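PDB 3K01: Acarbose/maltose binding protein GacH from Streptomyces glaucescens, which binds acarbose and an acarbose homolog as the solute receptor of an ABC transporter, and probably maltose as well. Local coordinates for residues L113-D118 against P336-V341. Numbering follows the deposited sequence.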
loop_
_atom_site.group_PDB
_atom_site.type_symbol
_atom_site.label_atom_id
_atom_site.label_comp_id
_atom_site.label_asym_id
_atom_site.label_seq_id
_atom_site.Cartn_x
_atom_site.Cartn_y
_atom_site.Cartn_z
ATOM N N LEU A 113 12.770 -12.516 14.564
ATOM C CA LEU A 113 13.417 -11.699 13.578
ATOM C C LEU A 113 14.529 -12.439 12.852
ATOM O O LEU A 113 15.130 -11.916 12.034
ATOM C CB LEU A 113 13.940 -10.375 14.228
ATOM C CG LEU A 113 12.910 -9.490 14.937
ATOM C CD1 LEU A 113 13.544 -8.200 15.310
ATOM C CD2 LEU A 113 11.685 -9.242 14.031
ATOM N N ASP A 114 14.683 -13.691 13.086
ATOM C CA ASP A 114 15.791 -14.457 12.465
ATOM C C ASP A 114 15.965 -14.318 10.927
ATOM O O ASP A 114 17.086 -14.383 10.474
ATOM C CB ASP A 114 15.708 -15.951 12.833
ATOM C CG ASP A 114 15.862 -16.217 14.333
ATOM O OD1 ASP A 114 16.590 -15.451 15.002
ATOM O OD2 ASP A 114 15.238 -17.190 14.826
ATOM N N ASP A 115 14.940 -14.060 10.131
ATOM C CA ASP A 115 15.263 -13.760 8.734
ATOM C C ASP A 115 15.321 -12.254 8.498
ATOM O O ASP A 115 14.285 -11.590 8.542
ATOM C CB ASP A 115 14.236 -14.400 7.797
ATOM C CG ASP A 115 14.366 -15.910 7.737
ATOM O OD1 ASP A 115 15.408 -16.436 8.180
ATOM O OD2 ASP A 115 13.479 -16.650 7.262
ATOM N N GLY A 116 16.510 -11.695 8.248
ATOM C CA GLY A 116 16.642 -10.268 8.570
ATOM C C GLY A 116 16.770 -9.148 7.521
ATOM O O GLY A 116 15.910 -8.269 7.456
ATOM N N SER A 117 17.828 -9.176 6.709
ATOM C CA SER A 117 18.195 -8.111 5.763
ATOM C C SER A 117 17.654 -8.318 4.375
ATOM O O SER A 117 17.851 -7.517 3.474
ATOM C CB SER A 117 19.678 -7.942 5.691
ATOM O OG SER A 117 19.951 -6.647 5.188
ATOM N N ASP A 118 17.007 -9.444 4.210
ATOM C CA ASP A 118 16.401 -9.851 2.991
ATOM C C ASP A 118 15.215 -8.931 2.622
ATOM O O ASP A 118 14.864 -8.814 1.486
ATOM C CB ASP A 118 15.916 -11.302 3.215
ATOM C CG ASP A 118 15.621 -12.062 1.944
ATOM O OD1 ASP A 118 16.069 -11.745 0.861
ATOM O OD2 ASP A 118 14.938 -13.071 2.061
ATOM N N PRO A 336 5.925 -10.369 -2.710
ATOM C CA PRO A 336 6.728 -10.617 -1.510
ATOM C C PRO A 336 7.496 -9.416 -1.013
ATOM O O PRO A 336 7.749 -8.454 -1.749
ATOM C CB PRO A 336 7.711 -11.706 -1.948
ATOM C CG PRO A 336 7.629 -11.780 -3.445
ATOM C CD PRO A 336 6.468 -11.009 -3.935
ATOM N N THR A 337 7.925 -9.486 0.242
ATOM C CA THR A 337 8.806 -8.455 0.752
ATOM C C THR A 337 10.257 -8.874 0.729
ATOM O O THR A 337 11.142 -8.027 0.838
ATOM C CB THR A 337 8.454 -8.070 2.170
ATOM O OG1 THR A 337 8.652 -9.208 3.040
ATOM C CG2 THR A 337 7.018 -7.618 2.244
ATOM N N ARG A 338 10.535 -10.152 0.569
ATOM C CA ARG A 338 11.938 -10.644 0.596
ATOM C C ARG A 338 12.593 -10.534 -0.766
ATOM O O ARG A 338 12.086 -11.049 -1.704
ATOM C CB ARG A 338 11.952 -12.094 1.057
ATOM C CG ARG A 338 11.773 -12.222 2.571
ATOM C CD ARG A 338 11.812 -13.681 3.011
ATOM N NE ARG A 338 11.761 -13.787 4.454
ATOM C CZ ARG A 338 12.825 -13.665 5.200
ATOM N NH1 ARG A 338 14.015 -13.768 4.701
ATOM N NH2 ARG A 338 12.690 -13.502 6.472
ATOM N N THR A 339 13.720 -9.859 -0.842
ATOM C CA THR A 339 14.369 -9.655 -2.128
ATOM C C THR A 339 14.747 -10.986 -2.784
ATOM O O THR A 339 14.645 -11.136 -4.002
ATOM C CB THR A 339 15.579 -8.711 -2.013
ATOM O OG1 THR A 339 16.573 -9.318 -1.186
ATOM C CG2 THR A 339 15.180 -7.391 -1.403
ATOM N N SER A 340 15.124 -11.963 -1.971
ATOM C CA SER A 340 15.521 -13.277 -2.482
ATOM C C SER A 340 14.394 -13.959 -3.224
ATOM O O SER A 340 14.637 -14.701 -4.199
ATOM C CB SER A 340 16.006 -14.193 -1.349
ATOM O OG SER A 340 14.962 -14.535 -0.435
ATOM N N VAL A 341 13.151 -13.728 -2.785
ATOM C CA VAL A 341 12.031 -14.457 -3.356
ATOM C C VAL A 341 11.761 -14.011 -4.798
ATOM O O VAL A 341 11.324 -14.800 -5.627
ATOM C CB VAL A 341 10.786 -14.303 -2.458
ATOM C CG1 VAL A 341 9.561 -14.957 -3.066
ATOM C CG2 VAL A 341 11.074 -14.935 -1.087
#
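Asp-118 crosses Arg-338 at about a right angle, its carboxylate turned 56° from the guanidinium plane. Their salt bridge runs from Arg-338 NH1 to Asp-118 OD2 at 2.9 Å, on the anti lone pair of that oxygen. A chi1 of -163°, which turns CG away from the backbone N, brings Asp-118 OD2 alongside CB, CG and CD of Arg-338, which lie in an extended chain. The two carboxylate oxygens divide their partners. Ser-340 N bonds Asp-118 OD1 from the syn side at 3.0 Å. Ser-340 OG stands 2.9 Å from Asp-118 OD2. The backbone joins in, since Thr-339 N reaches Asp-118 O at 2.8 Å with a straight N-H...O. Thr-339 OG1 lies 3.2 Å from both Asp-118 O and Asp-118 OD1. At the far end of the arginine, Asp-115 OD2 is modelled over one guanidinium face, but any pairing of charges there is doubtful because Arg-338 NH2 stands too close to Asp-115. Arg-338 NE bonds Ser-320 O, which helps fix the rotation of the group. Two loops, one leading to helix 121-125 and the other following helix 322-332, are thus joined through Asp-118, whose ionised form the nearby arginine and N-H donors would favour.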